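Local coordinates for inorganic pyrophosphatase (Coxiella burnetii, PDB 3TR4), which probably catalyses the magnesium-dependent hydrolysis of inorganic pyrophosphate into two phosphate ions, working as a homohexamer, at residues N18-I23 / Y57-S62; D69-L74 / S105-V110; K96-A101 / K153-E158. All coordinates share one frame; numbering follows the deposited sequence.

Contact 1 of 3, residues N18-I23 / Y57-S62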
loop_
_atom_site.group_PDB
_atom_site.type_symbol
_atom_site.label_atom_id
_atom_site.label_comp_id
_atom_site.label_asym_id
_atom_site.label_seq_id
_atom_site.Cartn_x
_atom_site.Cartn_y
_atom_site.Cartn_z
ATOM N N ASN B 18 -26.619 -9.978 -8.065
ATOM C CA ASN B 18 -25.936 -9.021 -7.205
ATOM C C ASN B 18 -25.028 -9.680 -6.180
ATOM O O ASN B 18 -25.350 -10.729 -5.623
ATOM C CB ASN B 18 -26.953 -8.127 -6.498
ATOM C CG ASN B 18 -27.685 -7.210 -7.458
ATOM O OD1 ASN B 18 -27.142 -6.818 -8.492
ATOM N ND2 ASN B 18 -28.921 -6.857 -7.120
ATOM N N VAL B 19 -23.886 -9.053 -5.931
ATOM C CA VAL B 19 -22.986 -9.512 -4.886
ATOM C C VAL B 19 -22.500 -8.318 -4.085
ATOM O O VAL B 19 -22.094 -7.300 -4.650
ATOM C CB VAL B 19 -21.777 -10.269 -5.468
ATOM C CG1 VAL B 19 -20.727 -10.497 -4.395
ATOM C CG2 VAL B 19 -22.228 -11.599 -6.069
ATOM N N ILE B 20 -22.570 -8.433 -2.767
ATOM C CA ILE B 20 -21.973 -7.439 -1.893
ATOM C C ILE B 20 -20.625 -7.969 -1.426
ATOM O O ILE B 20 -20.541 -9.026 -0.801
ATOM C CB ILE B 20 -22.873 -7.119 -0.688
ATOM C CG1 ILE B 20 -24.160 -6.435 -1.160
ATOM C CG2 ILE B 20 -22.130 -6.232 0.301
ATOM C CD1 ILE B 20 -25.189 -6.210 -0.065
ATOM N N ILE B 21 -19.567 -7.241 -1.755
ATOM C CA ILE B 21 -18.218 -7.689 -1.446
ATOM C C ILE B 21 -17.902 -7.459 0.029
ATOM O O ILE B 21 -18.196 -6.399 0.575
ATOM C CB ILE B 21 -17.177 -6.980 -2.329
ATOM C CG1 ILE B 21 -17.390 -7.356 -3.799
ATOM C CG2 ILE B 21 -15.767 -7.344 -1.890
ATOM C CD1 ILE B 21 -17.192 -8.832 -4.092
ATOM N N GLU B 22 -17.312 -8.465 0.665
ATOM C CA GLU B 22 -16.975 -8.382 2.080
ATOM C C GLU B 22 -15.463 -8.418 2.288
ATOM O O GLU B 22 -14.943 -7.800 3.214
ATOM C CB GLU B 22 -17.666 -9.509 2.860
ATOM C CG GLU B 22 -19.182 -9.338 2.972
ATOM C CD GLU B 22 -19.874 -10.539 3.600
ATOM O OE1 GLU B 22 -19.496 -11.685 3.275
ATOM O OE2 GLU B 22 -20.795 -10.335 4.419
ATOM N N ILE B 23 -14.765 -9.135 1.410
ATOM C CA ILE B 23 -13.315 -9.277 1.495
ATOM C C ILE B 23 -12.697 -9.125 0.110
ATOM O O ILE B 23 -13.072 -9.842 -0.813
ATOM C CB ILE B 23 -12.928 -10.672 2.021
ATOM C CG1 ILE B 23 -13.668 -10.986 3.323
ATOM C CG2 ILE B 23 -11.417 -10.780 2.193
ATOM C CD1 ILE B 23 -13.484 -12.412 3.781
ATOM N N TYR B 57 -14.451 -11.892 -2.214
ATOM C CA TYR B 57 -15.398 -12.776 -1.551
ATOM C C TYR B 57 -16.585 -11.971 -1.049
ATOM O O TYR B 57 -16.418 -10.899 -0.467
ATOM C CB TYR B 57 -14.706 -13.501 -0.396
ATOM C CG TYR B 57 -15.601 -14.396 0.435
ATOM C CD1 TYR B 57 -15.802 -15.724 0.090
ATOM C CD2 TYR B 57 -16.223 -13.916 1.580
ATOM C CE1 TYR B 57 -16.608 -16.548 0.853
ATOM C CE2 TYR B 57 -17.033 -14.731 2.348
ATOM C CZ TYR B 57 -17.222 -16.045 1.981
ATOM O OH TYR B 57 -18.027 -16.856 2.746
ATOM N N GLY B 58 -17.787 -12.486 -1.275
ATOM C CA GLY B 58 -18.986 -11.796 -0.841
ATOM C C GLY B 58 -20.180 -12.720 -0.759
ATOM O O GLY B 58 -20.030 -13.933 -0.643
ATOM N N PHE B 59 -21.372 -12.142 -0.832
ATOM C CA PHE B 59 -22.601 -12.912 -0.750
ATOM C C PHE B 59 -23.666 -12.308 -1.652
ATOM O O PHE B 59 -23.566 -11.147 -2.058
ATOM C CB PHE B 59 -23.105 -12.946 0.694
ATOM C CG PHE B 59 -23.546 -11.603 1.213
ATOM C CD1 PHE B 59 -22.634 -10.736 1.794
ATOM C CD2 PHE B 59 -24.869 -11.207 1.114
ATOM C CE1 PHE B 59 -23.036 -9.500 2.269
ATOM C CE2 PHE B 59 -25.277 -9.975 1.586
ATOM C CZ PHE B 59 -24.362 -9.120 2.164
ATOM N N VAL B 60 -24.680 -13.106 -1.970
ATOM C CA VAL B 60 -25.836 -12.628 -2.720
ATOM C C VAL B 60 -26.925 -12.215 -1.741
ATOM O O VAL B 60 -27.403 -13.042 -0.968
ATOM C CB VAL B 60 -26.410 -13.730 -3.640
ATOM C CG1 VAL B 60 -27.508 -13.165 -4.541
ATOM C CG2 VAL B 60 -25.308 -14.358 -4.466
ATOM N N PRO B 61 -27.329 -10.934 -1.772
ATOM C CA PRO B 61 -28.391 -10.460 -0.881
ATOM C C PRO B 61 -29.707 -11.141 -1.228
ATOM O O PRO B 61 -29.886 -11.541 -2.376
ATOM C CB PRO B 61 -28.488 -8.964 -1.203
ATOM C CG PRO B 61 -27.312 -8.642 -2.048
ATOM C CD PRO B 61 -26.909 -9.901 -2.729
ATOM N N SER B 62 -30.611 -11.260 -0.258
ATOM C CA SER B 62 -31.910 -11.892 -0.486
ATOM C C SER B 62 -31.788 -13.363 -0.878
ATOM O O SER B 62 -32.565 -13.869 -1.685
ATOM C CB SER B 62 -32.719 -11.127 -1.533
ATOM O OG SER B 62 -33.150 -9.882 -1.015
#

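Contact 2 of 3, residues D69-L74 / S105-V110. With MN (manganese (II) ion), chain I.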
loop_
_atom_site.group_PDB
_atom_site.type_symbol
_atom_site.label_atom_id
_atom_site.label_comp_id
_atom_site.label_asym_id
_atom_site.label_seq_id
_atom_site.Cartn_x
_atom_site.Cartn_y
_atom_site.Cartn_z
ATOM N N ASP B 69 -26.746 -18.346 6.518
ATOM C CA ASP B 69 -26.239 -17.106 5.941
ATOM C C ASP B 69 -26.579 -17.056 4.454
ATOM O O ASP B 69 -26.886 -18.085 3.854
ATOM C CB ASP B 69 -24.722 -17.006 6.126
ATOM C CG ASP B 69 -24.310 -16.941 7.583
ATOM O OD1 ASP B 69 -25.135 -16.517 8.420
ATOM O OD2 ASP B 69 -23.155 -17.309 7.889
ATOM N N PRO B 70 -26.533 -15.857 3.855
ATOM C CA PRO B 70 -26.745 -15.735 2.407
ATOM C C PRO B 70 -25.728 -16.556 1.619
ATOM O O PRO B 70 -24.674 -16.909 2.150
ATOM C CB PRO B 70 -26.521 -14.246 2.144
ATOM C CG PRO B 70 -26.795 -13.581 3.446
ATOM C CD PRO B 70 -26.347 -14.547 4.502
ATOM N N LEU B 71 -26.045 -16.842 0.360
ATOM C CA LEU B 71 -25.171 -17.626 -0.507
ATOM C C LEU B 71 -23.812 -16.952 -0.727
ATOM O O LEU B 71 -23.753 -15.784 -1.105
ATOM C CB LEU B 71 -25.862 -17.855 -1.855
ATOM C CG LEU B 71 -25.086 -18.610 -2.930
ATOM C CD1 LEU B 71 -24.704 -19.990 -2.442
ATOM C CD2 LEU B 71 -25.912 -18.701 -4.206
ATOM N N ASP B 72 -22.730 -17.697 -0.491
ATOM C CA ASP B 72 -21.367 -17.195 -0.679
ATOM C C ASP B 72 -20.979 -17.135 -2.146
ATOM O O ASP B 72 -21.360 -18.000 -2.935
ATOM C CB ASP B 72 -20.346 -18.099 0.005
ATOM C CG ASP B 72 -20.526 -18.170 1.499
ATOM O OD1 ASP B 72 -21.126 -17.242 2.080
ATOM O OD2 ASP B 72 -20.041 -19.160 2.085
ATOM N N VAL B 73 -20.177 -16.137 -2.497
ATOM C CA VAL B 73 -19.693 -16.007 -3.863
ATOM C C VAL B 73 -18.221 -15.621 -3.893
ATOM O O VAL B 73 -17.778 -14.757 -3.135
ATOM C CB VAL B 73 -20.503 -14.961 -4.640
ATOM C CG1 VAL B 73 -19.995 -14.847 -6.069
ATOM C CG2 VAL B 73 -21.979 -15.320 -4.618
ATOM N N LEU B 74 -17.464 -16.282 -4.764
ATOM C CA LEU B 74 -16.100 -15.878 -5.066
ATOM C C LEU B 74 -16.129 -15.109 -6.380
ATOM O O LEU B 74 -16.640 -15.608 -7.386
ATOM C CB LEU B 74 -15.209 -17.106 -5.214
ATOM C CG LEU B 74 -15.188 -18.042 -4.006
ATOM C CD1 LEU B 74 -14.548 -19.380 -4.360
ATOM C CD2 LEU B 74 -14.463 -17.379 -2.851
ATOM N N SER B 105 -20.797 -24.477 0.252
ATOM C CA SER B 105 -20.289 -24.282 -1.101
ATOM C C SER B 105 -20.269 -22.809 -1.480
ATOM O O SER B 105 -20.903 -21.975 -0.832
ATOM C CB SER B 105 -21.119 -25.074 -2.107
ATOM O OG SER B 105 -20.883 -26.462 -1.963
ATOM N N LYS B 106 -19.535 -22.492 -2.539
ATOM C CA LYS B 106 -19.374 -21.112 -2.955
ATOM C C LYS B 106 -19.401 -20.990 -4.476
ATOM O O LYS B 106 -18.654 -21.669 -5.183
ATOM C CB LYS B 106 -18.073 -20.550 -2.383
ATOM C CG LYS B 106 -18.061 -20.505 -0.853
ATOM C CD LYS B 106 -16.656 -20.425 -0.294
ATOM C CE LYS B 106 -16.680 -20.232 1.218
ATOM N NZ LYS B 106 -17.639 -21.144 1.898
ATOM N N VAL B 107 -20.279 -20.129 -4.973
ATOM C CA VAL B 107 -20.357 -19.866 -6.403
ATOM C C VAL B 107 -19.130 -19.085 -6.860
ATOM O O VAL B 107 -18.681 -18.166 -6.178
ATOM C CB VAL B 107 -21.636 -19.081 -6.759
ATOM C CG1 VAL B 107 -21.571 -18.564 -8.187
ATOM C CG2 VAL B 107 -22.864 -19.959 -6.561
ATOM N N LEU B 108 -18.572 -19.473 -8.001
ATOM C CA LEU B 108 -17.484 -18.717 -8.612
ATOM C C LEU B 108 -18.051 -17.850 -9.730
ATOM O O LEU B 108 -18.785 -18.338 -10.592
ATOM C CB LEU B 108 -16.412 -19.660 -9.166
ATOM C CG LEU B 108 -15.167 -18.975 -9.740
ATOM C CD1 LEU B 108 -14.404 -18.251 -8.643
ATOM C CD2 LEU B 108 -14.268 -19.977 -10.447
ATOM N N ALA B 109 -17.714 -16.564 -9.717
ATOM C CA ALA B 109 -18.277 -15.627 -10.684
ATOM C C ALA B 109 -17.255 -14.633 -11.224
ATOM O O ALA B 109 -16.150 -14.507 -10.693
ATOM C CB ALA B 109 -19.461 -14.886 -10.069
ATOM N N VAL B 110 -17.645 -13.937 -12.291
ATOM C CA VAL B 110 -16.874 -12.838 -12.866
ATOM C C VAL B 110 -17.836 -11.678 -13.107
ATOM O O VAL B 110 -19.048 -11.880 -13.125
ATOM C CB VAL B 110 -16.213 -13.239 -14.202
ATOM C CG1 VAL B 110 -15.025 -14.167 -13.959
ATOM C CG2 VAL B 110 -17.231 -13.892 -15.120
HETATM MN MN MN I . -21.003 -19.187 4.305
HETATM O O HOH W 1 -21.375 -16.891 5.200
HETATM O O HOH W 2 -22.785 -20.638 0.764
HETATM O O HOH W 3 -22.892 -19.244 3.681
#

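Contact 3 of 3, residues K96-A101 / K153-E158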
loop_
_atom_site.group_PDB
_atom_site.type_symbol
_atom_site.label_atom_id
_atom_site.label_comp_id
_atom_site.label_asym_id
_atom_site.label_seq_id
_atom_site.Cartn_x
_atom_site.Cartn_y
_atom_site.Cartn_z
ATOM N N LYS B 96 -17.660 -26.896 -4.436
ATOM C CA LYS B 96 -18.339 -27.694 -3.428
ATOM C C LYS B 96 -17.427 -27.894 -2.226
ATOM O O LYS B 96 -16.274 -28.299 -2.374
ATOM C CB LYS B 96 -18.744 -29.048 -4.012
ATOM C CG LYS B 96 -19.767 -28.962 -5.134
ATOM C CD LYS B 96 -21.135 -28.553 -4.609
ATOM C CE LYS B 96 -22.188 -28.615 -5.707
ATOM N NZ LYS B 96 -23.561 -28.362 -5.188
HETATM N N MSE B 97 -17.938 -27.603 -1.036
HETATM C CA MSE B 97 -17.137 -27.760 0.170
HETATM C C MSE B 97 -18.016 -27.900 1.400
HETATM O O MSE B 97 -19.184 -27.512 1.389
HETATM C CB MSE B 97 -16.157 -26.586 0.334
HETATM C CG MSE B 97 -16.563 -25.535 1.364
HETATM SE SE MSE B 97 -15.197 -24.141 1.656
HETATM C CE MSE B 97 -13.725 -25.252 2.278
ATOM N N GLU B 98 -17.454 -28.474 2.455
ATOM C CA GLU B 98 -18.153 -28.530 3.731
ATOM C C GLU B 98 -17.245 -28.016 4.835
ATOM O O GLU B 98 -16.019 -28.131 4.752
ATOM C CB GLU B 98 -18.642 -29.947 4.040
ATOM C CG GLU B 98 -17.552 -30.945 4.382
ATOM C CD GLU B 98 -18.117 -32.268 4.875
ATOM O OE1 GLU B 98 -18.895 -32.263 5.852
ATOM O OE2 GLU B 98 -17.789 -33.314 4.278
ATOM N N ASP B 99 -17.848 -27.421 5.857
ATOM C CA ASP B 99 -17.087 -26.978 7.011
ATOM C C ASP B 99 -17.497 -27.802 8.223
ATOM O O ASP B 99 -18.137 -28.843 8.077
ATOM C CB ASP B 99 -17.266 -25.475 7.256
ATOM C CG ASP B 99 -18.722 -25.072 7.422
ATOM O OD1 ASP B 99 -19.542 -25.923 7.836
ATOM O OD2 ASP B 99 -19.041 -23.893 7.148
ATOM N N GLU B 100 -17.132 -27.340 9.414
ATOM C CA GLU B 100 -17.410 -28.091 10.633
ATOM C C GLU B 100 -18.909 -28.335 10.836
ATOM O O GLU B 100 -19.305 -29.352 11.407
ATOM C CB GLU B 100 -16.808 -27.390 11.859
ATOM C CG GLU B 100 -17.395 -26.020 12.165
ATOM C CD GLU B 100 -16.935 -24.942 11.198
ATOM O OE1 GLU B 100 -15.922 -25.154 10.496
ATOM O OE2 GLU B 100 -17.587 -23.878 11.141
ATOM N N ALA B 101 -19.735 -27.410 10.354
ATOM C CA ALA B 101 -21.177 -27.475 10.587
ATOM C C ALA B 101 -21.950 -28.176 9.468
ATOM O O ALA B 101 -23.028 -28.722 9.703
ATOM C CB ALA B 101 -21.737 -26.076 10.831
ATOM N N LYS B 153 -13.299 -28.878 4.144
ATOM C CA LYS B 153 -12.955 -29.919 3.193
ATOM C C LYS B 153 -13.577 -29.561 1.853
ATOM O O LYS B 153 -14.800 -29.564 1.709
ATOM C CB LYS B 153 -13.477 -31.274 3.672
ATOM C CG LYS B 153 -13.210 -32.428 2.718
ATOM C CD LYS B 153 -11.725 -32.693 2.564
ATOM C CE LYS B 153 -11.474 -33.982 1.798
ATOM N NZ LYS B 153 -12.079 -33.955 0.436
ATOM N N VAL B 154 -12.732 -29.230 0.881
ATOM C CA VAL B 154 -13.207 -28.924 -0.462
ATOM C C VAL B 154 -13.373 -30.206 -1.264
ATOM O O VAL B 154 -12.451 -31.017 -1.351
ATOM C CB VAL B 154 -12.257 -27.966 -1.193
ATOM C CG1 VAL B 154 -12.708 -27.761 -2.644
ATOM C CG2 VAL B 154 -12.188 -26.641 -0.459
ATOM N N LYS B 155 -14.557 -30.385 -1.844
ATOM C CA LYS B 155 -14.886 -31.611 -2.559
ATOM C C LYS B 155 -14.501 -31.547 -4.039
ATOM O O LYS B 155 -14.069 -32.544 -4.623
ATOM C CB LYS B 155 -16.378 -31.913 -2.421
ATOM C CG LYS B 155 -16.877 -31.924 -0.984
ATOM C CD LYS B 155 -16.143 -32.963 -0.153
ATOM C CE LYS B 155 -16.612 -32.947 1.296
ATOM N NZ LYS B 155 -18.057 -33.285 1.427
ATOM N N GLY B 156 -14.661 -30.375 -4.645
ATOM C CA GLY B 156 -14.349 -30.209 -6.053
ATOM C C GLY B 156 -15.110 -29.063 -6.690
ATOM O O GLY B 156 -15.842 -28.338 -6.017
ATOM N N TRP B 157 -14.928 -28.898 -7.994
ATOM C CA TRP B 157 -15.633 -27.868 -8.747
ATOM C C TRP B 157 -16.767 -28.468 -9.573
ATOM O O TRP B 157 -16.588 -29.494 -10.229
ATOM C CB TRP B 157 -14.664 -27.139 -9.677
ATOM C CG TRP B 157 -13.584 -26.409 -8.949
ATOM C CD1 TRP B 157 -12.352 -26.887 -8.613
ATOM C CD2 TRP B 157 -13.637 -25.063 -8.468
ATOM N NE1 TRP B 157 -11.637 -25.923 -7.950
ATOM C CE2 TRP B 157 -12.403 -24.794 -7.848
ATOM C CE3 TRP B 157 -14.610 -24.061 -8.502
ATOM C CZ2 TRP B 157 -12.115 -23.563 -7.267
ATOM C CZ3 TRP B 157 -14.324 -22.842 -7.926
ATOM C CH2 TRP B 157 -13.085 -22.601 -7.315
ATOM N N GLU B 158 -17.933 -27.828 -9.534
ATOM C CA GLU B 158 -19.050 -28.217 -10.390
ATOM C C GLU B 158 -19.348 -27.100 -11.386
ATOM O O GLU B 158 -18.850 -25.985 -11.243
ATOM C CB GLU B 158 -20.295 -28.536 -9.561
ATOM C CG GLU B 158 -20.114 -29.659 -8.552
ATOM C CD GLU B 158 -20.049 -31.032 -9.196
ATOM O OE1 GLU B 158 -20.942 -31.860 -8.917
ATOM O OE2 GLU B 158 -19.104 -31.286 -9.974
#

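Contact 1 of 3, residues N18-I23 / Y57-S62
Glu22 and Ile23 both face Tyr57, a classic beta bulge in an antiparallel strand pair of the barrel-like sheet at the heart of family I soluble pyrophosphatases. Tyr57 O is gripped twice, by Glu22 N at 2.8 Å and Ile23 N at 3.1 Å. At the bulge, Ile23 and Tyr57 lie side by side and point the same way, with CD1 of the isoleucine 3.8 Å from CD2 of the ring. Tyr57, predicted to bind substrate, holds its CG anti to its own backbone N (chi1 177°), and its ring also packs on Asp72 of the metal site. Phe59, on the same face, is turned differently: its CG sits between backbone N and carbonyl carbon (chi1 66°), and the ring comes back toward the partner strand. There Ile20 CB makes an off-centre CH-pi contact, 4.2 Å from the Phe59 ring centroid, while Ile20 CD1 touches both Phe59 CZ and Pro61 CG. Glu22 runs extended across Phe59 at about a right angle, its CG at the ring edge; its OE2 approaches Phe59 CE1 obliquely to 3.2 Å, carboxylate and ring planes 57° apart, and accepts from Tyr34 N. At Gly58 a CB would run into Ile20 O and Val19 CG1. At the far end the buried Asn18 O meets no hydrogen-bond donor in the model; instead Val60 CG1 and Pro61 CD each close on it to 3.4 Å.

Contact 2 of 3, residues D69-L74 / S105-V110
A single carboxylate oxygen, Asp72 OD2, serves both the manganese ion and the ammonium group of Lys106. The metal lies 2.4 Å from OD2, and Lys106 NZ approaches the same Asp72 OD2 on its anti side, 20° out of the carboxylate plane, to form a salt bridge of 3.1 Å. The lysine reaches this point by running over Asp72 CB with its CG and bending at its last torsion (chi4 46°), which turns NZ back onto the oxygen. A second salt bridge, to Asp104, ties Lys106 to another ligand of the ion; Asp67 belongs to the same site, and water 3, 2.0 Å from the manganese, and water 1 add to its shell. Lys106 thus lies in the second shell, where its two salt bridges are consistent with steadying both aspartates; manganese here occupies a site predicted to take magnesium. Close by, another water accepts from Asp72 N and donates to Ser105 O, spanning the start of the strand pair. Beyond it the strands run parallel. Val107 N bonds to Asp72 O, then Leu74 N to Val107 O at 2.7 Å, and finally Ala109 N to Leu74 O, also 2.7 Å. Leu74 CB touches Leu108 CD1 at 3.7 Å on the face that carries Asp72 and Lys106, whereas Val73 packs on Val107 on the other face and its CG1 reaches Ala109 CB. Helix 130-142 lies against the first of these faces, through Ile136 and Phe140 on Leu74 and Leu133 on Leu108. Strand 56-59 pairs with strand 72-75, and strand 86-99 pairs with strand 106-111.

Contact 3 of 3, residues K96-A101 / K153-E158
Lys153 and Glu98 open an antiparallel pairing of strand 152-159 with the end of strand 86-99 in the mixed sheet, exchanging two backbone hydrogen bonds, Lys153 N to Glu98 O at 2.9 Å and Glu98 N to Lys153 O at 3.0 Å. At Val154 the partner is Met97, modelled as selenomethionine. The two side chains share a face, and the bend at chi3 puts Met97 CE 3.4 Å from Val154 CG2, closer than usual, so the exact position of CE is doubtful. Helix 130-142 lies against this face, with Phe140 on Met97 and Glu141 accepting from Val154 N. Lys155, together with Gly156, faces Lys96 in a classic beta bulge: Lys155 N gives a 2.8 Å bond to Lys96 O. Its side chain, bent at chi2 and chi4, crosses Glu98 obliquely, and Lys155 NZ meets Glu98 OE2 from above the carboxylate plane at 2.9 Å. Gly156 N bonds only weakly to Lys96 O, while Gly156 O accepts from Lys96 N; at phi 156° a side chain would jam against Lys155 O, which calls for glycine. Farther on, Glu158 crosses Lys96 at about a right angle, CG to CG at 3.5 Å, yet Lys96 NZ and Glu158 OE1 remain 5.7 Å apart. The chemistry is therefore divided between an apolar contact on the buried face and, on the other, one direct salt bridge, with Lys96 and Glu158 likely to interact only weakly.

How the contacts relate
From the N terminus, contact 1 comes first: it joins strand 16-23 to strand 56-59 and closes a loop holding the two-stranded sheet 30-35 and 40-46. It is complete before contact 2 begins, but the two touch, since strand 56-59 pairs with strand 72-75, probably through a bond from Val73 N to Gly58 O. Contacts 2 and 3 cross, because residues 96-101 lie within the loop closed by contact 2, while residues 105-110 lie within the loop closed by contact 3. That second loop also contains helix 130-142. Ser105 OG, probably bonded to Met97 N, and Leu108 against Trp157 join them. Together they tie the curled sheet from strand 16-23 to strand 152-159.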